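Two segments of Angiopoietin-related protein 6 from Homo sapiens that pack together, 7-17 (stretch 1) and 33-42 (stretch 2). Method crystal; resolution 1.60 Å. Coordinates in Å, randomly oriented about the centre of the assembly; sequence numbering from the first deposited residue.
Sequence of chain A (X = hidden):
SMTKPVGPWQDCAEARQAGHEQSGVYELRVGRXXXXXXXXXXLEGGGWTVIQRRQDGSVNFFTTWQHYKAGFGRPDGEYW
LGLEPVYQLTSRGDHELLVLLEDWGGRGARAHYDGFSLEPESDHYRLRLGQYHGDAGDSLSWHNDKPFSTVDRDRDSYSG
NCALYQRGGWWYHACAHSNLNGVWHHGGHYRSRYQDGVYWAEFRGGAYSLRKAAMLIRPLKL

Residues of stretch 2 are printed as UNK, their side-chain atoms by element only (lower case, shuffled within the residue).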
ATOM      1  N   GLY A   7      -4.111 -23.434   4.549  1.00 16.56           N
ATOM      2  CA  GLY A   7      -3.189 -22.500   5.151  1.00 16.56           C
ATOM      3  C   GLY A   7      -2.953 -22.866   6.597  1.00 16.56           C
ATOM      4  O   GLY A   7      -3.390 -23.927   7.047  1.00 16.56           O
ATOM      5  N   PRO A   8      -2.299 -21.984   7.371  1.00 12.72           N
ATOM      6  CA  PRO A   8      -1.823 -20.652   6.929  1.00 12.38           C
ATOM      7  C   PRO A   8      -0.691 -20.687   5.920  1.00 14.17           C
ATOM      8  O   PRO A   8       0.043 -21.669   5.836  1.00 14.26           O
ATOM      9  CB  PRO A   8      -1.335 -19.986   8.228  1.00 13.95           C
ATOM     10  CG  PRO A   8      -2.014 -20.762   9.347  1.00 18.64           C
ATOM     11  CD  PRO A   8      -2.136 -22.166   8.839  1.00 16.38           C
ATOM     12  N   TRP A   9      -0.537 -19.598   5.168  1.00 12.25           N
ATOM     13  CA  TRP A   9       0.364 -19.577   4.027  1.00 12.14           C
ATOM     14  C   TRP A   9       1.530 -18.631   4.278  1.00 14.42           C
ATOM     15  O   TRP A   9       1.427 -17.673   5.047  1.00 13.75           O
ATOM     16  CB  TRP A   9      -0.374 -19.135   2.754  1.00 13.43           C
ATOM     17  CG  TRP A   9      -1.666 -19.847   2.498  1.00 11.43           C
ATOM     18  CD1 TRP A   9      -2.917 -19.480   2.926  1.00 12.00           C
ATOM     19  CD2 TRP A   9      -1.834 -21.078   1.775  1.00 13.66           C
ATOM     20  NE1 TRP A   9      -3.854 -20.405   2.502  1.00 13.00           N
ATOM     21  CE2 TRP A   9      -3.213 -21.396   1.802  1.00 14.12           C
ATOM     22  CE3 TRP A   9      -0.958 -21.945   1.114  1.00 16.97           C
ATOM     23  CZ2 TRP A   9      -3.732 -22.533   1.169  1.00 17.97           C
ATOM     24  CZ3 TRP A   9      -1.484 -23.090   0.501  1.00 17.72           C
ATOM     25  CH2 TRP A   9      -2.851 -23.367   0.540  1.00 17.51           C
ATOM     26  N   GLN A  10       2.634 -18.877   3.572  1.00 18.29           N
ATOM     27  CA  GLN A  10       3.734 -17.921   3.626  1.00 18.49           C
ATOM     28  C   GLN A  10       3.340 -16.605   2.968  1.00 16.06           C
ATOM     29  O   GLN A  10       3.760 -15.529   3.406  1.00 13.87           O
ATOM     30  CB  GLN A  10       4.970 -18.506   2.948  1.00 22.82           C
ATOM     31  CG  GLN A  10       6.174 -17.599   3.081  1.00 26.86           C
ATOM     32  CD  GLN A  10       7.465 -18.228   2.598  1.00 37.34           C
ATOM     33  OE1 GLN A  10       7.531 -19.428   2.336  1.00 32.70           O
ATOM     34  NE2 GLN A  10       8.504 -17.410   2.478  1.00 45.94           N
ATOM     35  N   ASP A  11       2.541 -16.680   1.915  1.00 15.65           N
ATOM     36  CA  ASP A  11       2.037 -15.498   1.229  1.00 15.23           C
ATOM     37  C   ASP A  11       0.917 -15.909   0.279  1.00 13.81           C
ATOM     38  O   ASP A  11       0.613 -17.094   0.108  1.00 13.74           O
ATOM     39  CB  ASP A  11       3.175 -14.802   0.487  1.00 16.51           C
ATOM     40  CG  ASP A  11       3.987 -15.771  -0.357  1.00 17.86           C
ATOM     41  OD1 ASP A  11       3.388 -16.545  -1.137  1.00 18.09           O
ATOM     42  OD2 ASP A  11       5.228 -15.753  -0.240  1.00 26.68           O
ATOM     43  N   CYS A  12       0.294 -14.896  -0.337  1.00 13.25           N
ATOM     44  CA  CYS A  12      -0.819 -15.158  -1.244  1.00 12.59           C
ATOM     45  C   CYS A  12      -0.378 -15.971  -2.453  1.00 15.04           C
ATOM     46  O   CYS A  12      -1.155 -16.762  -2.984  1.00 12.40           O
ATOM     47  CB  CYS A  12      -1.448 -13.835  -1.683  1.00 11.29           C
ATOM     48  SG  CYS A  12      -2.275 -12.980  -0.306  1.00 11.58           S
ATOM     49  N   ALA A  13       0.853 -15.768  -2.911  1.00 13.83           N
ATOM     50  CA  ALA A  13       1.354 -16.535  -4.044  1.00 15.14           C
ATOM     51  C   ALA A  13       1.358 -18.029  -3.736  1.00 16.40           C
ATOM     52  O   ALA A  13       0.967 -18.841  -4.580  1.00 19.05           O
ATOM     53  CB  ALA A  13       2.752 -16.049  -4.415  1.00 19.98           C
ATOM     54  N   GLU A  14       1.754 -18.414  -2.519  1.00 19.30           N
ATOM     55  CA  GLU A  14       1.736 -19.836  -2.175  1.00 16.44           C
ATOM     56  C   GLU A  14       0.308 -20.394  -2.203  1.00 18.25           C
ATOM     57  O   GLU A  14       0.066 -21.488  -2.732  1.00 19.82           O
ATOM     58  CB  GLU A  14       2.391 -20.054  -0.810  1.00 18.68           C
ATOM     59  CG  GLU A  14       2.385 -21.523  -0.418  1.00 22.52           C
ATOM     60  CD  GLU A  14       3.010 -21.790   0.917  1.00 23.61           C
ATOM     61  OE1 GLU A  14       2.732 -21.040   1.877  1.00 24.98           O
ATOM     62  OE2 GLU A  14       3.783 -22.765   1.003  1.00 39.54           O
ATOM     63  N   ALA A  15      -0.659 -19.643  -1.671  1.00 14.70           N
ATOM     64  CA  ALA A  15      -2.052 -20.059  -1.750  1.00 15.69           C
ATOM     65  C   ALA A  15      -2.508 -20.203  -3.205  1.00 17.32           C
ATOM     66  O   ALA A  15      -3.174 -21.181  -3.569  1.00 18.36           O
ATOM     67  CB  ALA A  15      -2.919 -19.048  -1.012  1.00 14.11           C
ATOM     68  N   ARG A  16      -2.157 -19.232  -4.045  1.00 17.14           N
ATOM     69  CA  ARG A  16      -2.541 -19.280  -5.450  1.00 16.62           C
ATOM     70  C   ARG A  16      -1.982 -20.519  -6.133  1.00 18.73           C
ATOM     71  O   ARG A  16      -2.703 -21.230  -6.842  1.00 23.03           O
ATOM     72  CB  ARG A  16      -2.058 -18.014  -6.151  1.00 16.74           C
ATOM     73  CG  ARG A  16      -2.351 -18.006  -7.631  1.00 22.53           C
ATOM     74  CD  ARG A  16      -3.847 -17.926  -7.894  1.00 22.95           C
ATOM     75  NE  ARG A  16      -4.124 -18.054  -9.320  1.00 27.99           N
ATOM     76  CZ  ARG A  16      -4.165 -19.215  -9.967  1.00 34.68           C
ATOM     77  NH1 ARG A  16      -3.950 -20.354  -9.314  1.00 32.47           N
ATOM     78  NH2 ARG A  16      -4.404 -19.241 -11.271  1.00 33.68           N
ATOM     79  N   GLN A  17      -0.694 -20.790  -5.936  1.00 21.94           N
ATOM     80  CA  GLN A  17      -0.077 -21.949  -6.568  1.00 24.96           C
ATOM     81  C   GLN A  17      -0.683 -23.259  -6.076  1.00 28.01           C
ATOM     82  O   GLN A  17      -0.561 -24.287  -6.754  1.00 26.02           O
ATOM     83  CB  GLN A  17       1.424 -21.961  -6.298  1.00 26.47           C
ATOM     84  CG  GLN A  17       2.176 -20.686  -6.606  1.00 32.63           C
ATOM     85  CD  GLN A  17       3.617 -20.761  -6.115  1.00 31.95           C
ATOM     86  OE1 GLN A  17       4.074 -21.823  -5.691  1.00 43.93           O
ATOM     87  NE2 GLN A  17       4.326 -19.634  -6.142  1.00 37.72           N
ATOM     88  N   UNK A  33       3.619 -14.655  13.870  1.00 16.21           N
ATOM     89  CA  UNK A  33       2.186 -14.456  14.028  1.00 16.69           C
ATOM     90  C   UNK A  33       1.429 -14.708  12.733  1.00 14.85           C
ATOM     91  O   UNK A  33       1.906 -14.402  11.641  1.00 18.86           O
ATOM     92  c   UNK A  33       1.873 -13.034  14.505  1.00 18.93           C
ATOM     93  c   UNK A  33       2.554 -12.675  15.781  1.00 23.14           C
ATOM     94  n   UNK A  33       3.750 -11.992  15.813  1.00 28.53           N
ATOM     95  c   UNK A  33       4.131 -11.836  17.066  1.00 28.19           C
ATOM     96  n   UNK A  33       3.226 -12.393  17.848  1.00 24.30           N
ATOM     97  c   UNK A  33       2.230 -12.928  17.069  1.00 24.76           C
ATOM     98  N   UNK A  34       0.214 -15.225  12.877  1.00 11.63           N
ATOM     99  CA  UNK A  34      -0.696 -15.403  11.749  1.00 11.24           C
ATOM    100  C   UNK A  34      -1.597 -14.183  11.667  1.00 15.76           C
ATOM    101  O   UNK A  34      -2.228 -13.786  12.658  1.00 14.52           O
ATOM    102  c   UNK A  34      -2.634 -16.752  10.827  1.00 14.05           C
ATOM    103  c   UNK A  34      -0.636 -17.896  11.767  1.00 12.75           C
ATOM    104  c   UNK A  34      -1.528 -16.694  11.884  1.00 11.24           C
ATOM    105  N   UNK A  35      -1.677 -13.605  10.474  1.00 12.41           N
ATOM    106  CA  UNK A  35      -2.426 -12.383  10.223  1.00 12.28           C
ATOM    107  C   UNK A  35      -3.334 -12.630   9.029  1.00 12.47           C
ATOM    108  O   UNK A  35      -2.931 -13.288   8.065  1.00 14.25           O
ATOM    109  c   UNK A  35      -1.473 -11.198   9.934  1.00 15.76           C
ATOM    110  c   UNK A  35      -2.237  -9.934   9.659  1.00 20.59           C
ATOM    111  c   UNK A  35      -0.511 -11.011  11.085  1.00 20.45           C
ATOM    112  N   UNK A  36      -4.548 -12.099   9.080  1.00 13.69           N
ATOM    113  CA  UNK A  36      -5.465 -12.174   7.942  1.00 13.70           C
ATOM    114  C   UNK A  36      -5.215 -11.021   6.977  1.00 11.86           C
ATOM    115  O   UNK A  36      -5.121  -9.862   7.388  1.00 13.30           O
ATOM    116  o   UNK A  36      -7.286 -13.392   9.015  1.00 16.65           O
ATOM    117  c   UNK A  36      -6.925 -12.162   8.391  1.00 12.78           C
ATOM    118  N   UNK A  37      -5.154 -11.341   5.684  1.00 10.04           N
ATOM    119  CA  UNK A  37      -4.924 -10.356   4.637  1.00  9.28           C
ATOM    120  C   UNK A  37      -5.890 -10.659   3.510  1.00  9.70           C
ATOM    121  O   UNK A  37      -6.376 -11.782   3.379  1.00  9.60           O
ATOM    122  c   UNK A  37      -2.511 -10.426   5.212  1.00 15.50           C
ATOM    123  c   UNK A  37      -3.480 -10.392   4.089  1.00 12.53           C
ATOM    124  c   UNK A  37      -3.319 -11.606   3.167  1.00 11.43           C
ATOM    125  N   UNK A  38      -6.151  -9.654   2.670  1.00  7.85           N
ATOM    126  CA  UNK A  38      -6.828  -9.888   1.399  1.00  8.45           C
ATOM    127  C   UNK A  38      -5.804 -10.289   0.339  1.00  9.42           C
ATOM    128  O   UNK A  38      -4.768  -9.623   0.187  1.00  8.72           O
ATOM    129  c   UNK A  38      -8.499  -8.892  -0.220  1.00  8.49           C
ATOM    130  c   UNK A  38      -7.587  -8.642   0.941  1.00  9.00           C
ATOM    131  c   UNK A  38      -8.166  -8.889  -1.559  1.00  9.60           C
ATOM    132  n   UNK A  38      -9.276  -9.167  -2.317  1.00 11.66           N
ATOM    133  c   UNK A  38     -12.133  -9.645   0.578  1.00 11.54           C
ATOM    134  c   UNK A  38     -10.352  -9.347  -1.490  1.00 13.15           C
ATOM    135  c   UNK A  38     -10.805  -9.341   0.891  1.00  9.54           C
ATOM    136  c   UNK A  38     -11.680  -9.666  -1.797  1.00 11.23           C
ATOM    137  c   UNK A  38     -12.547  -9.800  -0.747  1.00  9.96           C
ATOM    138  c   UNK A  38      -9.893  -9.202  -0.158  1.00  9.25           C
ATOM    139  N   UNK A  39      -6.093 -11.371  -0.384  1.00  8.73           N
ATOM    140  CA  UNK A  39      -5.300 -11.828  -1.521  1.00  8.87           C
ATOM    141  C   UNK A  39      -6.074 -11.546  -2.798  1.00 11.65           C
ATOM    142  O   UNK A  39      -7.230 -11.973  -2.924  1.00 10.10           O
ATOM    143  c   UNK A  39      -5.030 -13.338  -1.477  1.00 10.94           C
ATOM    144  s   UNK A  39      -4.052 -14.003  -0.153  1.00 11.17           S
ATOM    145  N   UNK A  40      -5.442 -10.824  -3.730  1.00 11.18           N
ATOM    146  CA  UNK A  40      -5.948 -10.649  -5.091  1.00  8.94           C
ATOM    147  C   UNK A  40      -5.418 -11.824  -5.914  1.00  9.73           C
ATOM    148  O   UNK A  40      -4.216 -11.918  -6.189  1.00 10.14           O
ATOM    149  o   UNK A  40      -8.030  -8.625  -7.018  1.00 16.68           O
ATOM    150  c   UNK A  40      -5.513  -9.299  -5.665  1.00 11.84           C
ATOM    151  c   UNK A  40      -5.733  -9.191  -7.161  1.00 11.52           C
ATOM    152  c   UNK A  40      -7.175  -9.381  -7.528  1.00 16.78           C
ATOM    153  o   UNK A  40      -7.445 -10.277  -8.346  1.00 16.47           O
ATOM    154  N   UNK A  41      -6.300 -12.751  -6.269  1.00 12.62           N
ATOM    155  CA  UNK A  41      -5.863 -13.995  -6.884  1.00 13.27           C
ATOM    156  C   UNK A  41      -6.117 -14.083  -8.383  1.00 16.22           C
ATOM    157  O   UNK A  41      -5.857 -15.135  -8.969  1.00 16.62           O
ATOM    158  c   UNK A  41      -4.800 -15.614  -4.425  1.00 12.21           C
ATOM    159  o   UNK A  41      -3.882 -15.002  -4.965  1.00 16.06           O
ATOM    160  c   UNK A  41      -6.247 -15.304  -4.732  1.00 11.34           C
ATOM    161  c   UNK A  41      -6.544 -15.192  -6.209  1.00 10.74           C
ATOM    162  n   UNK A  41      -4.583 -16.550  -3.514  1.00 15.24           N
ATOM    163  N   UNK A  42      -6.623 -13.037  -9.014  1.00 13.11           N
ATOM    164  CA  UNK A  42      -6.882 -13.076 -10.455  1.00 12.41           C
ATOM    165  C   UNK A  42      -6.046 -12.084 -11.244  1.00 17.35           C
ATOM    166  O   UNK A  42      -5.491 -12.439 -12.287  1.00 17.42           O
ATOM    167  o   UNK A  42      -9.121 -15.048 -12.514  1.00 28.54           O
ATOM    168  c   UNK A  42      -9.258 -13.957 -10.378  1.00 16.99           C
ATOM    169  c   UNK A  42      -8.366 -12.811 -10.726  1.00 17.92           C
ATOM    170  n   UNK A  42      -8.751 -16.305 -10.684  1.00 25.91           N
ATOM    171  c   UNK A  42      -9.046 -15.155 -11.285  1.00 27.75           C
TER

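Position 33 opens the strand with six side-chain atoms: one carbon, then a five-membered ring of three carbons and two nitrogens. The ring is out of reach of stretch 1 and takes no part in the contact. An imidazole fits this count, so the residue is His-33.

Position 34 has three side-chain carbons, the first carrying the other two. Its CA-to-CB bond points toward stretch 1, and one of the outer carbons of position 34 lies 4.0 Å from Pro-8 CG, an apolar contact. That fork at CB, the carbon attached to CA, defines Val-34, and the touching atom is its CG2. The proline ring follows a cis peptide bond and has a C-gamma exo pucker.

Position 35 repeats the three-carbon fork, but its side chain is out of reach of stretch 1; it is Val-35, with chi1 at 179° (t). Position 36 has one carbon and one oxygen, likewise out of reach, the hydroxymethyl of Ser-36.

Position 37 is again a carbon bearing two carbons, and its CA-to-CB bond points toward stretch 1. One outer carbon of position 37 approaches Cys-12 SG at 3.9 Å, placing a methyl group against the sulfur. The residue is Val-37, and that methyl is CG2.

Position 38 carries one carbon followed by fused five- and six-membered rings holding eight carbons and one nitrogen. Its CA-to-CB bond points away from stretch 1, and the side chain makes no close approach; the main chain passes closer, with the backbone O of position 38 at 4.2 Å from Cys-12 SG. The indole identifies Trp-38.

Position 39 shows one carbon and one sulfur, and the sulfur of position 39 sits 2.1 Å from Cys-12 SG. Such a separation is a covalent bond, so the residue is Cys-39 in a disulfide. The chi3 of -79° and chi1 values of -64° and -67° (both m) describe the bridge, and Cys-12 CA and Cys-39 CA are 5.6 Å apart.

Position 40 has three carbons, the third bearing two oxygens: a carboxylate on a two-carbon spacer. Its CA-to-CB bond points away from stretch 1. This is Glu-40, and Glu-40 OE2 accepts from the backbone N of position 42 at 3.0 Å.

Position 41 also has three carbons, but the third carries one oxygen and one nitrogen. Its CA-to-CB bond runs sideways, yet chi1 of -60° and chi2 of -66° (both m) bring the end nearer stretch 1. The side-chain nitrogen of position 41 donates to Cys-12 O at 3.5 Å and 163°, a weak hydrogen bond, and lies 3.9 Å from Ala-15 CB. This amide is Gln-41. Arg-16 CB is 3.7 Å from Gln-41 OE1, while Arg-16 NE is 3.4 Å from Gln-41 O.

Position 42 has the same atom set; its CA-to-CB bond points away from stretch 1 and, although its end comes nearer, it makes no contact. It is Gln-42.

The contact therefore works around one covalent point. The helix and strand axes approach to 9.0 Å at 52°, and the disulfide ties them together. Beyond it, Gln-41 packs along the Cys-12, Ala-15 and Arg-16 side of the helix, while Pro-8 and Val-34 add a separate apolar touch. The total buried area is a modest 345 Å².

Stretch 2, residues 33-42: HVVSVWCEQQ
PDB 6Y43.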